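Local coordinates for protein Cif-like 1 (Burkholderia cenocepacia, PDB 7JQY) that probably hydrolyses epoxides, as a Cif-like epoxide hydrolase of the alpha/beta hydrolase fold that assembles as an octamer, at residues Ala31-Tyr40 and Asp104-Leu112; Met127-Gln135 and Arg237-Met248. The protein carries 1 engineered substitution. All blocks are in the same frame, centred on the assembly; numbering follows the deposited sequence.

Following the chain from its N terminus, contact 1 is the first to close: the hairpin formed by strands 26-32 and 37-43 at one edge of the sheet is met, after 63 intervening residues, by the end of helix 98-111. Helix 124-135 follows, and contact 2 closes when 237-248 returns to it after 101 intervening residues, more than half of them helical. The two loops are in series, neither crossing nor enclosing the other. Their centres lie 21 Å apart, yet they touch through the neighbouring helices: Tyr132 CE2 is 3.8 Å from Ile105 CG2. Together they run from the N-terminal hairpin through two sheet-flanking helices to the approach to strand 250-255.

Contact 1 of 2, residues Ala31-Tyr40 and Asp104-Leu112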
loop_
_atom_site.group_PDB
_atom_site.type_symbol
_atom_site.label_atom_id
_atom_site.label_comp_id
_atom_site.label_asym_id
_atom_site.label_seq_id
_atom_site.Cartn_x
_atom_site.Cartn_y
_atom_site.Cartn_z
ATOM N N ALA B 31 -26.125 -19.164 -18.540
ATOM C CA ALA B 31 -26.745 -19.197 -19.855
ATOM C C ALA B 31 -25.797 -18.529 -20.830
ATOM O O ALA B 31 -25.440 -17.362 -20.653
ATOM C CB ALA B 31 -28.104 -18.500 -19.856
ATOM N N GLN B 32 -25.362 -19.272 -21.830
ATOM C CA GLN B 32 -24.501 -18.710 -22.853
ATOM C C GLN B 32 -25.401 -18.027 -23.868
ATOM O O GLN B 32 -26.268 -18.669 -24.470
ATOM C CB GLN B 32 -23.628 -19.787 -23.502
ATOM C CG GLN B 32 -22.496 -19.238 -24.358
ATOM C CD GLN B 32 -21.473 -18.477 -23.537
ATOM O OE1 GLN B 32 -20.972 -18.981 -22.537
ATOM N NE2 GLN B 32 -21.179 -17.242 -23.942
ATOM N N LEU B 33 -25.227 -16.727 -24.027
ATOM C CA LEU B 33 -25.908 -16.042 -25.102
ATOM C C LEU B 33 -24.929 -16.036 -26.259
ATOM O O LEU B 33 -23.935 -16.767 -26.231
ATOM C CB LEU B 33 -26.359 -14.654 -24.657
ATOM C CG LEU B 33 -27.154 -14.728 -23.353
ATOM C CD1 LEU B 33 -27.775 -13.382 -22.990
ATOM C CD2 LEU B 33 -28.220 -15.814 -23.450
ATOM N N ASP B 34 -25.170 -15.215 -27.279
ATOM C CA ASP B 34 -24.382 -15.403 -28.495
ATOM C C ASP B 34 -22.916 -15.123 -28.260
ATOM O O ASP B 34 -22.062 -15.759 -28.889
ATOM C CB ASP B 34 -24.875 -14.498 -29.625
ATOM C CG ASP B 34 -26.038 -15.075 -30.356
ATOM O OD1 ASP B 34 -26.085 -16.313 -30.466
ATOM O OD2 ASP B 34 -26.899 -14.295 -30.799
ATOM N N ASP B 35 -22.605 -14.243 -27.325
ATOM C CA ASP B 35 -21.214 -14.017 -26.996
ATOM C C ASP B 35 -20.988 -13.811 -25.503
ATOM O O ASP B 35 -19.877 -14.077 -25.027
ATOM C CB ASP B 35 -20.703 -12.840 -27.844
ATOM C CG ASP B 35 -19.301 -13.141 -28.393
ATOM O OD1 ASP B 35 -18.895 -14.347 -28.360
ATOM O OD2 ASP B 35 -18.694 -12.280 -29.024
ATOM N N VAL B 36 -22.015 -13.307 -24.757
ATOM C CA VAL B 36 -21.970 -12.975 -23.329
ATOM C C VAL B 36 -22.593 -14.122 -22.531
ATOM O O VAL B 36 -23.632 -14.665 -22.926
ATOM C CB VAL B 36 -22.748 -11.673 -23.051
ATOM C CG1 VAL B 36 -22.898 -11.415 -21.553
ATOM C CG2 VAL B 36 -22.082 -10.503 -23.761
ATOM N N ARG B 37 -21.976 -14.502 -21.405
ATOM C CA ARG B 37 -22.559 -15.490 -20.491
ATOM C C ARG B 37 -23.196 -14.805 -19.283
ATOM O O ARG B 37 -22.565 -13.955 -18.643
ATOM C CB ARG B 37 -21.504 -16.499 -20.020
ATOM C CG ARG B 37 -22.031 -17.597 -19.070
ATOM C CD ARG B 37 -20.942 -18.645 -18.764
ATOM N NE ARG B 37 -19.974 -18.107 -17.813
ATOM C CZ ARG B 37 -18.966 -18.782 -17.269
ATOM N NH1 ARG B 37 -18.757 -20.059 -17.570
ATOM N NH2 ARG B 37 -18.159 -18.166 -16.410
ATOM N N LEU B 38 -24.444 -15.173 -18.982
ATOM C CA LEU B 38 -25.170 -14.638 -17.840
ATOM C C LEU B 38 -25.321 -15.707 -16.766
ATOM O O LEU B 38 -25.587 -16.876 -17.068
ATOM C CB LEU B 38 -26.562 -14.120 -18.231
ATOM C CG LEU B 38 -26.643 -12.854 -19.083
ATOM C CD1 LEU B 38 -28.041 -12.254 -18.985
ATOM C CD2 LEU B 38 -25.582 -11.834 -18.698
ATOM N N HIS B 39 -25.160 -15.284 -15.513
ATOM C CA HIS B 39 -25.343 -16.119 -14.335
ATOM C C HIS B 39 -26.710 -15.850 -13.718
ATOM O O HIS B 39 -27.180 -14.709 -13.691
ATOM C CB HIS B 39 -24.229 -15.837 -13.323
ATOM C CG HIS B 39 -24.434 -16.475 -11.986
ATOM N ND1 HIS B 39 -24.920 -15.779 -10.900
ATOM C CD2 HIS B 39 -24.188 -17.734 -11.549
ATOM C CE1 HIS B 39 -24.983 -16.585 -9.856
ATOM N NE2 HIS B 39 -24.543 -17.777 -10.223
ATOM N N TYR B 40 -27.357 -16.903 -13.232
ATOM C CA TYR B 40 -28.658 -16.737 -12.609
ATOM C C TYR B 40 -28.855 -17.840 -11.592
ATOM O O TYR B 40 -28.205 -18.890 -11.641
ATOM C CB TYR B 40 -29.814 -16.742 -13.627
ATOM C CG TYR B 40 -29.987 -18.046 -14.387
ATOM C CD1 TYR B 40 -29.123 -18.386 -15.425
ATOM C CD2 TYR B 40 -31.007 -18.936 -14.063
ATOM C CE1 TYR B 40 -29.273 -19.580 -16.125
ATOM C CE2 TYR B 40 -31.165 -20.126 -14.756
ATOM C CZ TYR B 40 -30.294 -20.443 -15.782
ATOM O OH TYR B 40 -30.445 -21.626 -16.469
ATOM N N ASP B 104 -30.838 -9.250 -23.591
ATOM C CA ASP B 104 -30.136 -10.338 -22.917
ATOM C C ASP B 104 -31.096 -11.143 -22.052
ATOM O O ASP B 104 -31.099 -12.380 -22.082
ATOM C CB ASP B 104 -29.002 -9.788 -22.057
ATOM C CG ASP B 104 -27.960 -9.054 -22.862
ATOM O OD1 ASP B 104 -27.343 -8.119 -22.301
ATOM O OD2 ASP B 104 -27.739 -9.423 -24.038
ATOM N N ILE B 105 -31.932 -10.452 -21.276
ATOM C CA ILE B 105 -32.848 -11.158 -20.391
ATOM C C ILE B 105 -33.839 -11.975 -21.202
ATOM O O ILE B 105 -34.198 -13.099 -20.827
ATOM C CB ILE B 105 -33.563 -10.165 -19.459
ATOM C CG1 ILE B 105 -32.526 -9.340 -18.702
ATOM C CG2 ILE B 105 -34.496 -10.912 -18.522
ATOM C CD1 ILE B 105 -31.481 -10.208 -18.002
ATOM N N ARG B 106 -34.274 -11.438 -22.340
ATOM C CA ARG B 106 -35.210 -12.170 -23.183
ATOM C C ARG B 106 -34.570 -13.422 -23.779
ATOM O O ARG B 106 -35.202 -14.482 -23.829
ATOM C CB ARG B 106 -35.744 -11.254 -24.280
ATOM C CG ARG B 106 -36.762 -11.915 -25.173
ATOM C CD ARG B 106 -37.421 -10.891 -26.055
ATOM N NE ARG B 106 -38.437 -11.484 -26.909
ATOM C CZ ARG B 106 -38.297 -11.640 -28.220
ATOM N NH1 ARG B 106 -37.142 -11.333 -28.802
ATOM N NH2 ARG B 106 -39.280 -12.180 -28.929
ATOM N N ALA B 107 -33.324 -13.322 -24.239
ATOM C CA ALA B 107 -32.665 -14.490 -24.823
ATOM C C ALA B 107 -32.515 -15.613 -23.806
ATOM O O ALA B 107 -32.699 -16.788 -24.141
ATOM C CB ALA B 107 -31.302 -14.099 -25.391
ATOM N N LEU B 108 -32.240 -15.266 -22.545
ATOM C CA LEU B 108 -32.100 -16.275 -21.500
ATOM C C LEU B 108 -33.443 -16.913 -21.161
ATOM O O LEU B 108 -33.518 -18.123 -20.928
ATOM C CB LEU B 108 -31.486 -15.633 -20.251
ATOM C CG LEU B 108 -31.351 -16.421 -18.941
ATOM C CD1 LEU B 108 -30.184 -15.872 -18.126
ATOM C CD2 LEU B 108 -32.622 -16.409 -18.101
ATOM N N VAL B 109 -34.514 -16.118 -21.128
ATOM C CA VAL B 109 -35.840 -16.680 -20.884
ATOM C C VAL B 109 -36.222 -17.631 -22.008
ATOM O O VAL B 109 -36.803 -18.699 -21.774
ATOM C CB VAL B 109 -36.883 -15.555 -20.735
ATOM C CG1 VAL B 109 -38.286 -16.146 -20.730
ATOM C CG2 VAL B 109 -36.625 -14.731 -19.477
ATOM N N HIS B 110 -35.914 -17.251 -23.248
ATOM C CA HIS B 110 -36.217 -18.119 -24.377
ATOM C C HIS B 110 -35.394 -19.401 -24.330
ATOM O O HIS B 110 -35.897 -20.467 -24.695
ATOM C CB HIS B 110 -36.006 -17.352 -25.681
ATOM C CG HIS B 110 -37.039 -16.291 -25.919
ATOM N ND1 HIS B 110 -37.419 -15.887 -27.180
ATOM C CD2 HIS B 110 -37.787 -15.566 -25.049
ATOM C CE1 HIS B 110 -38.349 -14.952 -27.079
ATOM N NE2 HIS B 110 -38.590 -14.739 -25.797
ATOM N N GLN B 111 -34.148 -19.326 -23.854
ATOM C CA GLN B 111 -33.342 -20.537 -23.737
ATOM C C GLN B 111 -33.888 -21.477 -22.674
ATOM O O GLN B 111 -33.679 -22.689 -22.771
ATOM C CB GLN B 111 -31.890 -20.197 -23.403
ATOM C CG GLN B 111 -31.058 -19.726 -24.562
ATOM C CD GLN B 111 -29.580 -19.781 -24.236
ATOM O OE1 GLN B 111 -29.187 -20.328 -23.202
ATOM N NE2 GLN B 111 -28.753 -19.199 -25.104
ATOM N N LEU B 112 -34.616 -20.959 -21.688
ATOM C CA LEU B 112 -35.201 -21.807 -20.664
ATOM C C LEU B 112 -36.555 -22.349 -21.076
ATOM O O LEU B 112 -37.218 -23.009 -20.269
ATOM C CB LEU B 112 -35.334 -21.033 -19.351
ATOM C CG LEU B 112 -34.002 -20.688 -18.690
ATOM C CD1 LEU B 112 -34.208 -19.945 -17.393
ATOM C CD2 LEU B 112 -33.214 -21.964 -18.457
HETATM O O HOH W 1 -26.825 -21.649 -22.215
#
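Asp104 opens the contact with its backbone and CB: Leu33 CD1 lies 3.6 Å from Asp104 O, and Leu38 crosses the aspartate side chain at about a right angle. The carboxylate itself is engaged elsewhere, in a salt bridge from OD1 to Arg84. Ile105 starts out away from the hairpin, but its CD1 returns to within 4.1 Å of Leu38 CD1. About a turn after Asp104, Ala107 CB packs against the other branch of Leu33, CD2.

Leu108 is the helix residue most extensively covered by the hairpin. It swings CG to the side away from its amide nitrogen (chi1 174°), and its CD1 serves three residues of the hairpin, lying 3.8 Å from Ala31 CB, 3.8 Å from Tyr40 CD1 and close to Leu38 CB. Gln111 supplies the polar link. Its extended chain carries NE2 to Gln32 O at 2.6 Å, with an N-H...O angle of 160° and the acceptor near the amide plane. A water accepts from Gln32 N and donates to Gln111 OE1, so both ends of the amide are tied to one residue of the hairpin and its rotation is probably fixed. Leu112, just past the helix, meets Tyr40 from the opposite direction, CD2 being 3.4 Å from Tyr40 OH.

The axis of 104-111 passes that of 37-40, part of strand 37-43, at 10.2 Å and 70°. This is a helix packed on the sheet of an alpha/beta hydrolase fold, next to its N-terminal hairpin. Strand 77-82 continues the apolar layer through Val79 and Val81; strand 50-54 meets Ile105 through Val52 and Leu54, and helix 124-135 through Val128.

Contact 2 of 2, residues Met127-Gln135 and Arg237-Met248; sequences MVAYAYAAQ and RFKAFMKHKLPM
Tyr130 and Phe238 meet edge to face. The CD2 edge of the tyrosine points at one face of the phenylalanine, with centroids 5.3 Å apart and planes at 61°. Turned away from its own amide nitrogen, the Tyr130 ring is directed at the returning segment: Leu246 CD1 lies at the ring edge, 3.6 Å from Tyr130 CD1, while Phe241 CB and Met242 CG approach the hydroxyl end.

Phe241 is a knob in a hole made by Tyr130, Ala131, Ala134 and Gln135. Ala134 CB stands over one face of its ring, 4.0 Å from the centroid and 23° off the normal, a CH-pi contact; Arg237 O lies over the opposite face. At the far end of the ring, Gln135 CG reaches Phe241 CZ, the amide plane inclined to the ring. Gln135 NE2 bonds to Ala131 O at 2.9 Å from above the carbonyl plane, Gln135 N reaching that oxygen from the other face; NE2 also makes a weak hydrogen bond to Ala99 O of helix 98-111. Beyond the type I turn from Phe241 to His244, Leu246 CD2 packs on Ala133 CB at 3.8 Å.

The axes of 127-135 and 237-241 cross at 46°, 10.8 Å apart, and Ala131 CB touches both Phe238 and Phe241. Helix 124-135 follows a turn at Ser123, the engineered residue, consistent with the nucleophile elbow of alpha/beta hydrolases. Edge-to-face pair, CH-pi contact and leucine and methionine packing make the association chiefly apolar, without a direct hydrogen bond between the two segments. A water 2.6 Å from Tyr130 OH appears to donate to His244 O, probably linking the buried tyrosine to the turn.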
loop_
_atom_site.group_PDB
_atom_site.type_symbol
_atom_site.label_atom_id
_atom_site.label_comp_id
_atom_site.label_asym_id
_atom_site.label_seq_id
_atom_site.Cartn_x
_atom_site.Cartn_y
_atom_site.Cartn_z
ATOM N N MET B 127 -35.304 -0.475 -15.048
ATOM C CA MET B 127 -35.173 0.094 -16.384
ATOM C C MET B 127 -35.104 -1.006 -17.435
ATOM O O MET B 127 -35.754 -0.916 -18.485
ATOM C CB MET B 127 -33.932 0.985 -16.461
ATOM C CG MET B 127 -33.755 1.929 -15.275
ATOM S SD MET B 127 -32.250 2.934 -15.340
ATOM C CE MET B 127 -32.401 3.809 -13.788
ATOM N N VAL B 128 -34.327 -2.054 -17.163
ATOM C CA VAL B 128 -34.317 -3.225 -18.033
ATOM C C VAL B 128 -35.705 -3.851 -18.105
ATOM O O VAL B 128 -36.202 -4.185 -19.187
ATOM C CB VAL B 128 -33.269 -4.236 -17.536
ATOM C CG1 VAL B 128 -33.112 -5.381 -18.534
ATOM C CG2 VAL B 128 -31.937 -3.541 -17.290
ATOM N N ALA B 129 -36.359 -4.010 -16.954
ATOM C CA ALA B 129 -37.679 -4.633 -16.947
ATOM C C ALA B 129 -38.683 -3.812 -17.748
ATOM O O ALA B 129 -39.514 -4.371 -18.473
ATOM C CB ALA B 129 -38.170 -4.829 -15.512
ATOM N N TYR B 130 -38.621 -2.480 -17.637
ATOM C CA TYR B 130 -39.523 -1.647 -18.423
ATOM C C TYR B 130 -39.227 -1.772 -19.911
ATOM O O TYR B 130 -40.146 -1.927 -20.725
ATOM C CB TYR B 130 -39.423 -0.182 -17.986
ATOM C CG TYR B 130 -40.124 0.744 -18.956
ATOM C CD1 TYR B 130 -41.511 0.768 -19.042
ATOM C CD2 TYR B 130 -39.401 1.570 -19.809
ATOM C CE1 TYR B 130 -42.160 1.605 -19.938
ATOM C CE2 TYR B 130 -40.036 2.401 -20.707
ATOM C CZ TYR B 130 -41.416 2.415 -20.768
ATOM O OH TYR B 130 -42.049 3.242 -21.665
ATOM N N ALA B 131 -37.944 -1.717 -20.283
ATOM C CA ALA B 131 -37.562 -1.867 -21.686
ATOM C C ALA B 131 -37.954 -3.232 -22.225
ATOM O O ALA B 131 -38.264 -3.363 -23.412
ATOM C CB ALA B 131 -36.061 -1.639 -21.854
ATOM N N TYR B 132 -37.962 -4.252 -21.369
ATOM C CA TYR B 132 -38.466 -5.558 -21.777
ATOM C C TYR B 132 -39.944 -5.472 -22.132
ATOM O O TYR B 132 -40.362 -5.911 -23.210
ATOM C CB TYR B 132 -38.235 -6.571 -20.649
ATOM C CG TYR B 132 -38.281 -8.046 -21.036
ATOM C CD1 TYR B 132 -39.170 -8.524 -22.002
ATOM C CD2 TYR B 132 -37.444 -8.964 -20.412
ATOM C CE1 TYR B 132 -39.210 -9.869 -22.342
ATOM C CE2 TYR B 132 -37.478 -10.306 -20.744
ATOM C CZ TYR B 132 -38.359 -10.752 -21.708
ATOM O OH TYR B 132 -38.386 -12.091 -22.020
ATOM N N ALA B 133 -40.748 -4.865 -21.248
ATOM C CA ALA B 133 -42.181 -4.762 -21.500
ATOM C C ALA B 133 -42.483 -3.847 -22.677
ATOM O O ALA B 133 -43.442 -4.088 -23.415
ATOM C CB ALA B 133 -42.902 -4.267 -20.248
ATOM N N ALA B 134 -41.669 -2.811 -22.886
ATOM C CA ALA B 134 -41.938 -1.890 -23.986
ATOM C C ALA B 134 -41.647 -2.541 -25.331
ATOM O O ALA B 134 -42.368 -2.303 -26.308
ATOM C CB ALA B 134 -41.116 -0.613 -23.824
ATOM N N GLN B 135 -40.603 -3.373 -25.400
ATOM C CA GLN B 135 -40.208 -3.990 -26.664
ATOM C C GLN B 135 -41.004 -5.250 -26.991
ATOM O O GLN B 135 -41.219 -5.544 -28.172
ATOM C CB GLN B 135 -38.713 -4.308 -26.651
ATOM C CG GLN B 135 -37.836 -3.119 -26.998
ATOM C CD GLN B 135 -36.397 -3.327 -26.593
ATOM O OE1 GLN B 135 -35.474 -3.119 -27.388
ATOM N NE2 GLN B 135 -36.190 -3.737 -25.346
ATOM N N ARG B 237 -33.973 6.780 -25.732
ATOM C CA ARG B 237 -34.688 5.569 -26.116
ATOM C C ARG B 237 -35.986 5.416 -25.332
ATOM O O ARG B 237 -37.025 5.060 -25.904
ATOM C CB ARG B 237 -33.777 4.348 -25.938
ATOM C CG ARG B 237 -34.386 3.064 -26.442
ATOM C CD ARG B 237 -34.377 3.019 -27.958
ATOM N NE ARG B 237 -34.948 1.776 -28.459
ATOM C CZ ARG B 237 -34.222 0.721 -28.818
ATOM N NH1 ARG B 237 -32.898 0.769 -28.731
ATOM N NH2 ARG B 237 -34.817 -0.379 -29.266
ATOM N N PHE B 238 -35.963 5.738 -24.034
ATOM C CA PHE B 238 -37.141 5.524 -23.192
ATOM C C PHE B 238 -38.253 6.520 -23.499
ATOM O O PHE B 238 -39.438 6.167 -23.453
ATOM C CB PHE B 238 -36.757 5.620 -21.714
ATOM C CG PHE B 238 -36.231 4.346 -21.145
ATOM C CD1 PHE B 238 -35.525 3.453 -21.943
ATOM C CD2 PHE B 238 -36.450 4.033 -19.815
ATOM C CE1 PHE B 238 -35.043 2.275 -21.422
ATOM C CE2 PHE B 238 -35.972 2.856 -19.284
ATOM C CZ PHE B 238 -35.262 1.971 -20.087
ATOM N N LYS B 239 -37.885 7.761 -23.824
ATOM C CA LYS B 239 -38.878 8.768 -24.190
ATOM C C LYS B 239 -39.691 8.307 -25.392
ATOM O O LYS B 239 -40.895 8.578 -25.491
ATOM C CB LYS B 239 -38.156 10.084 -24.509
ATOM C CG LYS B 239 -37.505 10.764 -23.312
ATOM C CD LYS B 239 -36.514 11.864 -23.722
ATOM C CE LYS B 239 -36.622 13.185 -22.984
ATOM N NZ LYS B 239 -35.229 13.737 -22.851
ATOM N N ALA B 240 -39.028 7.635 -26.330
ATOM C CA ALA B 240 -39.721 7.014 -27.452
ATOM C C ALA B 240 -40.598 5.857 -26.994
ATOM O O ALA B 240 -41.706 5.667 -27.510
ATOM C CB ALA B 240 -38.708 6.547 -28.502
ATOM N N PHE B 241 -40.127 5.073 -26.022
ATOM C CA PHE B 241 -40.919 3.950 -25.528
ATOM C C PHE B 241 -42.238 4.414 -24.908
ATOM O O PHE B 241 -43.249 3.706 -24.987
ATOM C CB PHE B 241 -40.123 3.159 -24.479
ATOM C CG PHE B 241 -39.058 2.237 -25.045
ATOM C CD1 PHE B 241 -39.116 1.780 -26.360
ATOM C CD2 PHE B 241 -38.001 1.818 -24.241
ATOM C CE1 PHE B 241 -38.137 0.925 -26.858
ATOM C CE2 PHE B 241 -37.015 0.967 -24.728
ATOM C CZ PHE B 241 -37.083 0.516 -26.038
ATOM N N MET B 242 -42.265 5.603 -24.318
ATOM C CA MET B 242 -43.436 6.050 -23.567
ATOM C C MET B 242 -44.519 6.667 -24.434
ATOM O O MET B 242 -45.455 7.271 -23.907
ATOM C CB MET B 242 -43.019 7.063 -22.508
ATOM C CG MET B 242 -42.624 6.454 -21.192
ATOM S SD MET B 242 -42.047 7.754 -20.103
ATOM C CE MET B 242 -40.732 8.408 -21.111
ATOM N N LYS B 243 -44.465 6.487 -25.735
ATOM C CA LYS B 243 -45.524 6.979 -26.550
ATOM C C LYS B 243 -46.641 5.961 -26.503
ATOM O O LYS B 243 -47.766 6.288 -26.741
ATOM C CB LYS B 243 -45.103 7.097 -28.001
ATOM C CG LYS B 243 -43.814 7.817 -28.264
ATOM C CD LYS B 243 -43.847 9.199 -27.700
ATOM C CE LYS B 243 -42.614 9.976 -28.075
ATOM N NZ LYS B 243 -42.502 11.217 -27.290
ATOM N N HIS B 244 -46.320 4.730 -26.168
ATOM C CA HIS B 244 -47.229 3.599 -26.164
ATOM C C HIS B 244 -47.213 3.115 -24.724
ATOM O O HIS B 244 -46.241 2.499 -24.281
ATOM C CB HIS B 244 -46.748 2.525 -27.136
ATOM C CG HIS B 244 -46.592 3.002 -28.550
ATOM N ND1 HIS B 244 -47.662 3.382 -29.334
ATOM C CD2 HIS B 244 -45.493 3.126 -29.333
ATOM C CE1 HIS B 244 -47.229 3.725 -30.534
ATOM N NE2 HIS B 244 -45.916 3.578 -30.561
ATOM N N LYS B 245 -48.260 3.427 -23.984
ATOM C CA LYS B 245 -48.283 3.023 -22.596
ATOM C C LYS B 245 -48.463 1.513 -22.523
ATOM O O LYS B 245 -49.069 0.894 -23.405
ATOM C CB LYS B 245 -49.383 3.774 -21.852
ATOM C CG LYS B 245 -49.095 5.279 -21.824
ATOM C CD LYS B 245 -49.444 5.934 -20.502
ATOM C CE LYS B 245 -50.926 6.222 -20.385
ATOM N NZ LYS B 245 -51.227 7.216 -19.313
ATOM N N LEU B 246 -47.917 0.922 -21.466
ATOM C CA LEU B 246 -47.900 -0.526 -21.364
ATOM C C LEU B 246 -49.311 -1.048 -21.110
ATOM O O LEU B 246 -50.073 -0.440 -20.352
ATOM C CB LEU B 246 -46.956 -0.987 -20.251
ATOM C CG LEU B 246 -45.477 -0.614 -20.408
ATOM C CD1 LEU B 246 -44.715 -0.923 -19.127
ATOM C CD2 LEU B 246 -44.850 -1.319 -21.600
ATOM N N PRO B 247 -49.691 -2.162 -21.743
ATOM C CA PRO B 247 -51.056 -2.684 -21.591
ATOM C C PRO B 247 -51.239 -3.659 -20.437
ATOM O O PRO B 247 -52.358 -3.829 -19.945
ATOM C CB PRO B 247 -51.298 -3.383 -22.931
ATOM C CG PRO B 247 -49.926 -3.870 -23.331
ATOM C CD PRO B 247 -48.923 -2.889 -22.774
ATOM N N MET B 248 -50.174 -4.346 -20.029
ATOM C CA MET B 248 -50.299 -5.347 -18.980
ATOM C C MET B 248 -50.419 -4.678 -17.613
ATOM O O MET B 248 -49.964 -3.549 -17.424
ATOM C CB MET B 248 -49.105 -6.305 -19.025
ATOM C CG MET B 248 -47.831 -5.752 -18.414
ATOM S SD MET B 248 -47.028 -4.520 -19.467
ATOM C CE MET B 248 -46.710 -5.496 -20.932
HETATM O O HOH W 2 -44.673 3.137 -22.009
#